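Local coordinates for protein putative oxidoreductase (Yersinia pestis, PDB 3KUX) that is probably an NAD(P)-dependent oxidoreductase, pairing a dinucleotide-binding Rossmann fold with a C-terminal alpha/beta domain, although its substrate is not known, at residues G118-V123 against R310-G315; T79-A84 against A107-E112; V10-Y15 against F22-I27. All coordinates share one frame; numbering follows the deposited sequence.

Interaction 1: G118-V123 against R310-G315; sequences GLLLSV and RDAIWG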
loop_
_atom_site.group_PDB
_atom_site.type_symbol
_atom_site.label_atom_id
_atom_site.label_comp_id
_atom_site.label_asym_id
_atom_site.label_seq_id
_atom_site.Cartn_x
_atom_site.Cartn_y
_atom_site.Cartn_z
ATOM N N GLY A 118 -24.695 -0.618 -0.390
ATOM C CA GLY A 118 -24.333 -1.818 0.366
ATOM C C GLY A 118 -23.218 -2.639 -0.262
ATOM O O GLY A 118 -23.157 -3.857 -0.090
ATOM N N LEU A 119 -22.331 -1.972 -0.992
ATOM C CA LEU A 119 -21.221 -2.651 -1.648
ATOM C C LEU A 119 -19.920 -2.396 -0.890
ATOM O O LEU A 119 -19.798 -1.408 -0.170
ATOM C CB LEU A 119 -21.087 -2.175 -3.097
ATOM C CG LEU A 119 -22.299 -2.399 -4.001
ATOM C CD1 LEU A 119 -22.237 -1.501 -5.231
ATOM C CD2 LEU A 119 -22.414 -3.866 -4.396
ATOM N N LEU A 120 -18.953 -3.291 -1.050
ATOM C CA LEU A 120 -17.667 -3.110 -0.402
ATOM C C LEU A 120 -16.737 -2.306 -1.289
ATOM O O LEU A 120 -16.589 -2.599 -2.477
ATOM C CB LEU A 120 -17.026 -4.451 -0.042
ATOM C CG LEU A 120 -15.558 -4.354 0.398
ATOM C CD1 LEU A 120 -15.230 -5.339 1.514
ATOM C CD2 LEU A 120 -14.609 -4.536 -0.779
ATOM N N LEU A 121 -16.126 -1.282 -0.701
ATOM C CA LEU A 121 -15.128 -0.474 -1.381
ATOM C C LEU A 121 -13.856 -0.480 -0.541
ATOM O O LEU A 121 -13.904 -0.208 0.661
ATOM C CB LEU A 121 -15.642 0.950 -1.554
ATOM C CG LEU A 121 -14.688 1.950 -2.202
ATOM C CD1 LEU A 121 -14.235 1.454 -3.567
ATOM C CD2 LEU A 121 -15.357 3.309 -2.306
ATOM N N SER A 122 -12.725 -0.801 -1.169
ATOM C CA SER A 122 -11.454 -0.899 -0.451
ATOM C C SER A 122 -10.271 -0.470 -1.319
ATOM O O SER A 122 -10.336 -0.537 -2.544
ATOM C CB SER A 122 -11.245 -2.328 0.071
ATOM O OG SER A 122 -9.974 -2.484 0.681
ATOM N N VAL A 123 -9.194 -0.031 -0.673
ATOM C CA VAL A 123 -7.991 0.404 -1.377
ATOM C C VAL A 123 -6.806 -0.521 -1.086
ATOM O O VAL A 123 -6.696 -1.092 0.001
ATOM C CB VAL A 123 -7.621 1.853 -1.017
ATOM C CG1 VAL A 123 -6.358 2.291 -1.755
ATOM C CG2 VAL A 123 -8.780 2.781 -1.337
ATOM N N ARG A 310 -12.003 -11.255 0.220
ATOM C CA ARG A 310 -12.873 -12.410 0.141
ATOM C C ARG A 310 -13.785 -12.476 1.360
ATOM O O ARG A 310 -15.006 -12.396 1.239
ATOM C CB ARG A 310 -12.034 -13.683 0.060
ATOM C CG ARG A 310 -12.844 -14.964 0.047
ATOM C CD ARG A 310 -11.953 -16.156 0.319
ATOM N NE ARG A 310 -11.430 -16.117 1.679
ATOM C CZ ARG A 310 -10.288 -16.679 2.064
ATOM N NH1 ARG A 310 -9.528 -17.325 1.188
ATOM N NH2 ARG A 310 -9.904 -16.581 3.327
ATOM N N ASP A 311 -13.183 -12.612 2.536
ATOM C CA ASP A 311 -13.944 -12.818 3.762
ATOM C C ASP A 311 -14.886 -11.663 4.095
ATOM O O ASP A 311 -15.935 -11.875 4.707
ATOM C CB ASP A 311 -13.003 -13.111 4.928
ATOM C CG ASP A 311 -12.303 -14.448 4.782
ATOM O OD1 ASP A 311 -12.719 -15.244 3.913
ATOM O OD2 ASP A 311 -11.341 -14.709 5.530
ATOM N N ALA A 312 -14.515 -10.448 3.695
ATOM C CA ALA A 312 -15.365 -9.281 3.920
ATOM C C ALA A 312 -16.609 -9.316 3.031
ATOM O O ALA A 312 -17.715 -9.018 3.488
ATOM C CB ALA A 312 -14.588 -8.006 3.696
ATOM N N ILE A 313 -16.421 -9.677 1.763
ATOM C CA ILE A 313 -17.536 -9.837 0.838
ATOM C C ILE A 313 -18.582 -10.768 1.434
ATOM O O ILE A 313 -19.770 -10.440 1.493
ATOM C CB ILE A 313 -17.080 -10.448 -0.502
ATOM C CG1 ILE A 313 -16.045 -9.555 -1.197
ATOM C CG2 ILE A 313 -18.273 -10.714 -1.405
ATOM C CD1 ILE A 313 -16.526 -8.161 -1.501
ATOM N N TRP A 314 -18.130 -11.940 1.870
ATOM C CA TRP A 314 -19.020 -12.944 2.440
ATOM C C TRP A 314 -19.561 -12.516 3.798
ATOM O O TRP A 314 -20.358 -13.224 4.404
ATOM C CB TRP A 314 -18.317 -14.301 2.529
ATOM C CG TRP A 314 -18.078 -14.916 1.182
ATOM C CD1 TRP A 314 -18.788 -14.678 0.038
ATOM C CD2 TRP A 314 -17.085 -15.892 0.841
ATOM N NE1 TRP A 314 -18.287 -15.430 -0.998
ATOM C CE2 TRP A 314 -17.242 -16.185 -0.532
ATOM C CE3 TRP A 314 -16.078 -16.544 1.558
ATOM C CZ2 TRP A 314 -16.430 -17.101 -1.199
ATOM C CZ3 TRP A 314 -15.268 -17.452 0.893
ATOM C CH2 TRP A 314 -15.450 -17.721 -0.473
ATOM N N GLY A 315 -19.121 -11.352 4.267
ATOM C CA GLY A 315 -19.626 -10.776 5.510
ATOM C C GLY A 315 -19.032 -11.404 6.755
ATOM O O GLY A 315 -19.507 -11.168 7.864
#
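Leu120, just ahead of the edge strand 121-123, meets Ala312 and Ile313 in the last turn of helix 303-313. The side chain leaves its backbone toward the helix, and contact begins with its first carbon: Leu120 CB lies 4.0 Å from Ile313 CD1. CG stands anti to the backbone N (chi1 169°), which carries the fork outward to the helix. There the branches part. Leu120 CD1 goes to the methyl of Ala312, 3.5 Å from its CB, while Leu120 CD2 stays near Ile313 CD1 at 4.2 Å. Ile313 thus touches Leu120 with the end of its longer branch, and the two side chains cross at about a right angle. The helix stops directly beyond these residues in a Schellman motif, where Gly315 has positive phi and its N bonds to Ala312 O over 2.8 Å.

Polar groups are engaged away from the contact. Arg310 and Asp311 pair in a salt bridge of 2.7 Å between NE and OD1, the oxygen being met from above the carboxylate plane. Arg310 CG lies over one face of the Trp314 indole, offset toward the rim. Ile313 also packs on Ile8 and His93, and Ser122 OG bonds to Tyr305 OH, so helix 303-313 also touches strands 8-13 and 93-96. Across 118-123 and 310-315 themselves only methyl and methylene groups meet. With 115 Å² buried in all, the contact is apolar, and no directional bond between the two segments fixes its register.

Interaction 2: T79-A84 against A107-E112; sequences THFPLA and ANALKE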
loop_
_atom_site.group_PDB
_atom_site.type_symbol
_atom_site.label_atom_id
_atom_site.label_comp_id
_atom_site.label_asym_id
_atom_site.label_seq_id
_atom_site.Cartn_x
_atom_site.Cartn_y
_atom_site.Cartn_z
ATOM N N THR A 79 -8.635 7.562 -14.360
ATOM C CA THR A 79 -9.762 6.708 -14.732
ATOM C C THR A 79 -10.451 6.096 -13.517
ATOM O O THR A 79 -11.616 5.704 -13.586
ATOM C CB THR A 79 -9.325 5.568 -15.669
ATOM O OG1 THR A 79 -8.359 4.746 -15.005
ATOM C CG2 THR A 79 -8.718 6.128 -16.944
ATOM N N HIS A 80 -9.721 6.017 -12.408
ATOM C CA HIS A 80 -10.217 5.389 -11.182
ATOM C C HIS A 80 -11.661 5.758 -10.848
ATOM O O HIS A 80 -12.499 4.875 -10.685
ATOM C CB HIS A 80 -9.299 5.713 -10.000
ATOM C CG HIS A 80 -8.008 4.957 -10.009
ATOM N ND1 HIS A 80 -7.177 4.890 -8.912
ATOM C CD2 HIS A 80 -7.411 4.222 -10.978
ATOM C CE1 HIS A 80 -6.116 4.160 -9.207
ATOM N NE2 HIS A 80 -6.235 3.740 -10.454
ATOM N N PHE A 81 -11.947 7.056 -10.744
ATOM C CA PHE A 81 -13.283 7.518 -10.350
ATOM C C PHE A 81 -14.384 7.100 -11.328
ATOM O O PHE A 81 -15.342 6.434 -10.933
ATOM C CB PHE A 81 -13.305 9.031 -10.134
ATOM C CG PHE A 81 -14.640 9.558 -9.692
ATOM C CD1 PHE A 81 -15.115 9.299 -8.419
ATOM C CD2 PHE A 81 -15.420 10.320 -10.550
ATOM C CE1 PHE A 81 -16.346 9.785 -8.011
ATOM C CE2 PHE A 81 -16.651 10.812 -10.147
ATOM C CZ PHE A 81 -17.116 10.543 -8.878
ATOM N N PRO A 82 -14.262 7.497 -12.605
ATOM C CA PRO A 82 -15.220 7.010 -13.591
ATOM C C PRO A 82 -15.455 5.507 -13.439
ATOM O O PRO A 82 -16.563 5.084 -13.100
ATOM C CB PRO A 82 -14.523 7.305 -14.919
ATOM C CG PRO A 82 -13.713 8.517 -14.641
ATOM C CD PRO A 82 -13.296 8.442 -13.191
ATOM N N LEU A 83 -14.415 4.714 -13.680
ATOM C CA LEU A 83 -14.527 3.260 -13.605
ATOM C C LEU A 83 -15.137 2.812 -12.282
ATOM O O LEU A 83 -16.034 1.967 -12.257
ATOM C CB LEU A 83 -13.161 2.600 -13.805
ATOM C CG LEU A 83 -12.463 2.863 -15.142
ATOM C CD1 LEU A 83 -11.121 2.151 -15.193
ATOM C CD2 LEU A 83 -13.341 2.440 -16.310
ATOM N N ALA A 84 -14.646 3.380 -11.185
ATOM C CA ALA A 84 -15.179 3.072 -9.866
ATOM C C ALA A 84 -16.687 3.321 -9.803
ATOM O O ALA A 84 -17.449 2.443 -9.405
ATOM C CB ALA A 84 -14.454 3.871 -8.796
ATOM N N ALA A 107 -13.077 10.746 -3.928
ATOM C CA ALA A 107 -12.909 9.648 -2.975
ATOM C C ALA A 107 -14.120 9.496 -2.063
ATOM O O ALA A 107 -14.668 8.404 -1.914
ATOM C CB ALA A 107 -11.652 9.851 -2.148
ATOM N N ASN A 108 -14.527 10.601 -1.450
ATOM C CA ASN A 108 -15.684 10.608 -0.567
ATOM C C ASN A 108 -16.980 10.224 -1.281
ATOM O O ASN A 108 -17.835 9.540 -0.713
ATOM C CB ASN A 108 -15.824 11.973 0.101
ATOM C CG ASN A 108 -14.783 12.195 1.174
ATOM O OD1 ASN A 108 -14.793 11.529 2.210
ATOM N ND2 ASN A 108 -13.872 13.129 0.930
ATOM N N ALA A 109 -17.119 10.672 -2.524
ATOM C CA ALA A 109 -18.283 10.327 -3.325
ATOM C C ALA A 109 -18.409 8.811 -3.437
ATOM O O ALA A 109 -19.483 8.249 -3.213
ATOM C CB ALA A 109 -18.185 10.963 -4.702
ATOM N N LEU A 110 -17.303 8.155 -3.779
ATOM C CA LEU A 110 -17.268 6.697 -3.857
ATOM C C LEU A 110 -17.568 6.059 -2.503
ATOM O O LEU A 110 -18.307 5.083 -2.418
ATOM C CB LEU A 110 -15.907 6.225 -4.363
ATOM C CG LEU A 110 -15.507 6.672 -5.766
ATOM C CD1 LEU A 110 -14.090 6.208 -6.078
ATOM C CD2 LEU A 110 -16.496 6.149 -6.798
ATOM N N LYS A 111 -16.981 6.622 -1.451
ATOM C CA LYS A 111 -17.209 6.165 -0.085
ATOM C C LYS A 111 -18.698 6.169 0.258
ATOM O O LYS A 111 -19.183 5.275 0.957
ATOM C CB LYS A 111 -16.425 7.047 0.894
ATOM C CG LYS A 111 -16.905 7.003 2.340
ATOM C CD LYS A 111 -16.641 5.647 2.979
ATOM C CE LYS A 111 -17.134 5.598 4.424
ATOM N NZ LYS A 111 -18.622 5.550 4.524
ATOM N N GLU A 112 -19.416 7.174 -0.238
ATOM C CA GLU A 112 -20.847 7.305 0.018
ATOM C C GLU A 112 -21.669 6.431 -0.924
ATOM O O GLU A 112 -22.513 5.646 -0.490
ATOM C CB GLU A 112 -21.285 8.759 -0.139
ATOM C CG GLU A 112 -20.662 9.723 0.852
ATOM C CD GLU A 112 -21.060 11.161 0.576
ATOM O OE1 GLU A 112 -22.048 11.373 -0.160
ATOM O OE2 GLU A 112 -20.385 12.079 1.089
#
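The ring of Phe81 and the forked end of Leu110 cross obliquely. The CD1 and CE1 atoms of the ring do the touching: Phe81 CD1 lies 3.8 Å from Leu110 CG, and Phe81 CE1 is 3.8 Å from Leu110 CD2. Ala109 comes to the same ring differently, its CB standing near the ring plane at the edge, 4.0 Å from Phe81 CE1. Because CG of Phe81 is anti to the backbone N (chi1 -178°), a side chain that leaves its helix obliquely still brings its ring up to the neighbouring helix.

The CB of Leu110 is directed toward helix 80-89, and its two methyls straddle the small side chain opposite: Ala84 CB is 3.6 Å from Leu110 CD1 and 3.7 Å from Leu110 CD2. Leucine on one helix thus faces alanine on the other, with Phe81, one turn before Ala84, against the same leucine. The segments 80-84 and 107-112 belong to successive helices of the Rossmann fold, joined through strand 93-96, and they run nearly parallel, with axes 10.5 Å apart and inclined by 16°, as expected for neighbouring helices covering one side of a parallel sheet.

Ala84 marks the inner side of the contact, since it also rests on Ile73 of strand 70-73, whereas Phe81 and Ala109 lie farther out and are partly exposed. Leu110 continues along helix 80-89 to Gln85 and Leu88. His80 turns its ring away from helix 104-116; its two ring nitrogens are hydrogen-bonded to the carbonyl oxygens of Thr75 and Phe100, tying His80 to the loops that follow strands 70-73 and 93-96.

Interaction 3: V10-Y15 against F22-I27; sequences VGLLGY and FHAPLI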
loop_
_atom_site.group_PDB
_atom_site.type_symbol
_atom_site.label_atom_id
_atom_site.label_comp_id
_atom_site.label_asym_id
_atom_site.label_seq_id
_atom_site.Cartn_x
_atom_site.Cartn_y
_atom_site.Cartn_z
ATOM N N VAL A 10 -14.141 -12.471 -10.095
ATOM C CA VAL A 10 -13.496 -11.165 -10.094
ATOM C C VAL A 10 -13.215 -10.642 -11.500
ATOM O O VAL A 10 -12.876 -11.408 -12.403
ATOM C CB VAL A 10 -12.167 -11.214 -9.323
ATOM C CG1 VAL A 10 -11.550 -9.833 -9.256
ATOM C CG2 VAL A 10 -12.381 -11.777 -7.927
ATOM N N GLY A 11 -13.356 -9.332 -11.674
ATOM C CA GLY A 11 -13.011 -8.672 -12.932
ATOM C C GLY A 11 -11.857 -7.697 -12.756
ATOM O O GLY A 11 -11.956 -6.732 -11.997
ATOM N N LEU A 12 -10.756 -7.956 -13.452
ATOM C CA LEU A 12 -9.580 -7.095 -13.375
ATOM C C LEU A 12 -9.571 -6.108 -14.539
ATOM O O LEU A 12 -9.917 -6.465 -15.666
ATOM C CB LEU A 12 -8.307 -7.940 -13.388
ATOM C CG LEU A 12 -6.965 -7.214 -13.320
ATOM C CD1 LEU A 12 -6.853 -6.407 -12.048
ATOM C CD2 LEU A 12 -5.824 -8.212 -13.413
ATOM N N LEU A 13 -9.175 -4.869 -14.267
ATOM C CA LEU A 13 -9.207 -3.818 -15.281
ATOM C C LEU A 13 -7.824 -3.487 -15.843
ATOM O O LEU A 13 -7.006 -2.848 -15.177
ATOM C CB LEU A 13 -9.868 -2.556 -14.718
ATOM C CG LEU A 13 -11.390 -2.460 -14.856
ATOM C CD1 LEU A 13 -12.066 -3.784 -14.557
ATOM C CD2 LEU A 13 -11.942 -1.353 -13.972
ATOM N N GLY A 14 -7.572 -3.926 -17.072
ATOM C CA GLY A 14 -6.301 -3.663 -17.738
ATOM C C GLY A 14 -5.203 -4.615 -17.306
ATOM O O GLY A 14 -5.365 -5.362 -16.343
ATOM N N TYR A 15 -4.085 -4.595 -18.025
ATOM C CA TYR A 15 -2.944 -5.430 -17.664
ATOM C C TYR A 15 -1.673 -4.601 -17.500
ATOM O O TYR A 15 -0.633 -4.901 -18.097
ATOM C CB TYR A 15 -2.727 -6.548 -18.688
ATOM C CG TYR A 15 -2.068 -7.774 -18.094
ATOM C CD1 TYR A 15 -2.827 -8.774 -17.502
ATOM C CD2 TYR A 15 -0.687 -7.923 -18.110
ATOM C CE1 TYR A 15 -2.230 -9.892 -16.950
ATOM C CE2 TYR A 15 -0.081 -9.038 -17.561
ATOM C CZ TYR A 15 -0.857 -10.019 -16.982
ATOM O OH TYR A 15 -0.258 -11.132 -16.437
ATOM N N PHE A 22 0.847 -7.665 -9.220
ATOM C CA PHE A 22 0.175 -7.895 -7.948
ATOM C C PHE A 22 -1.181 -8.563 -8.099
ATOM O O PHE A 22 -1.375 -9.706 -7.685
ATOM C CB PHE A 22 -0.002 -6.580 -7.192
ATOM C CG PHE A 22 1.289 -5.914 -6.814
ATOM C CD1 PHE A 22 2.020 -6.358 -5.721
ATOM C CD2 PHE A 22 1.771 -4.838 -7.546
ATOM C CE1 PHE A 22 3.213 -5.743 -5.367
ATOM C CE2 PHE A 22 2.965 -4.223 -7.198
ATOM C CZ PHE A 22 3.686 -4.676 -6.107
ATOM N N HIS A 23 -2.120 -7.843 -8.693
ATOM C CA HIS A 23 -3.520 -8.253 -8.667
ATOM C C HIS A 23 -3.813 -9.630 -9.262
ATOM O O HIS A 23 -4.472 -10.454 -8.629
ATOM C CB HIS A 23 -4.386 -7.153 -9.262
ATOM C CG HIS A 23 -4.147 -5.824 -8.622
ATOM N ND1 HIS A 23 -4.495 -5.561 -7.316
ATOM C CD2 HIS A 23 -3.547 -4.701 -9.086
ATOM C CE1 HIS A 23 -4.145 -4.324 -7.009
ATOM N NE2 HIS A 23 -3.568 -3.780 -8.065
ATOM N N ALA A 24 -3.325 -9.887 -10.471
ATOM C CA ALA A 24 -3.549 -11.194 -11.084
ATOM C C ALA A 24 -2.976 -12.306 -10.206
ATOM O O ALA A 24 -3.717 -13.135 -9.688
ATOM C CB ALA A 24 -2.963 -11.250 -12.491
ATOM N N PRO A 25 -1.648 -12.312 -10.023
ATOM C CA PRO A 25 -0.988 -13.371 -9.272
ATOM C C PRO A 25 -1.602 -13.583 -7.897
ATOM O O PRO A 25 -1.715 -14.720 -7.448
ATOM C CB PRO A 25 0.444 -12.854 -9.128
ATOM C CG PRO A 25 0.628 -11.935 -10.275
ATOM C CD PRO A 25 -0.700 -11.287 -10.489
ATOM N N LEU A 26 -1.998 -12.497 -7.236
ATOM C CA LEU A 26 -2.499 -12.569 -5.859
ATOM C C LEU A 26 -3.948 -13.041 -5.760
ATOM O O LEU A 26 -4.294 -13.801 -4.854
ATOM C CB LEU A 26 -2.330 -11.222 -5.151
ATOM C CG LEU A 26 -0.924 -10.918 -4.625
ATOM C CD1 LEU A 26 -0.834 -9.486 -4.130
ATOM C CD2 LEU A 26 -0.534 -11.892 -3.519
ATOM N N ILE A 27 -4.795 -12.580 -6.680
ATOM C CA ILE A 27 -6.168 -13.066 -6.765
ATOM C C ILE A 27 -6.158 -14.530 -7.169
ATOM O O ILE A 27 -6.884 -15.349 -6.608
ATOM C CB ILE A 27 -6.990 -12.314 -7.823
ATOM C CG1 ILE A 27 -6.995 -10.809 -7.557
ATOM C CG2 ILE A 27 -8.411 -12.843 -7.849
ATOM C CD1 ILE A 27 -7.836 -10.028 -8.550
#
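Val10 and Ile27 form one close pair of this buried contact, and Leu12 with His23 the other. Val10 CG1 is 3.8 Å from Ile27 CD1, while the second methyl, Val10 CG2, lies 4.1 Å from Ile27 CG2; the valine therefore uses both branches against both arms of the isoleucine. A helical turn earlier, Leu12 CD1 packs on His23 CB at 3.8 Å, the two side chains crossing at about a right angle. Leu12 extends its CG anti to the backbone N (chi1 180°), which carries its methyls across to the helix.

Packing is looser on the flank toward Ala24, where Leu12 CD2 stays 4.3 Å from Ala24 CB and Tyr15 CE1 is still 4.7 Å from Ala24 CB. This flank is not open to solvent, however: Trp50 lies against both Ala24 and Tyr15, and Tyr15 OH bonds to Asp49. The imidazole of His23 is also held by partners beyond the segments, with NE2 hydrogen-bonded to Asp97 OD2 and ND1 to Tyr306 OH. The methylene of His23 thus serves the hydrophobic core while its ring, besides these bonds, meets the ring of Phe124.

Strand 10-13 and helix 22-27 run in nearly opposite directions, at 160°, with their axes 9.9 Å apart. Strand 8-13 is joined to helix 17-28 by a turn beginning at Gly14, whose positive phi suits a glycine. This is the first half of a beta-alpha-beta unit completed by strand 33-39, and a glycine-rich turn in this place is the hallmark of the dinucleotide-binding Rossmann fold, consistent with NAD(P) binding here.

How the interactions relate
Along the chain the contacts come in the order 3, 2, 1, each closing before the next opens. All three are built on the six-stranded parallel sheet of the Rossmann fold: interaction 3 at strand 8-13 in the middle of the sheet, interaction 2 between two covering helices, and interaction 1 at the edge strand 121-123. Their centres lie 16 to 19 Å apart. Interaction 2 bridges to both others, since Leu83 CD1 packs on Leu13 CD2 at 3.8 Å and Leu110 meets Leu121. Interactions 1 and 3 do not touch, their nearest atoms being about 8 Å apart. Only the segment pair of interaction 1 includes the C-terminal family region, joining it to the probable nucleotide-binding domain.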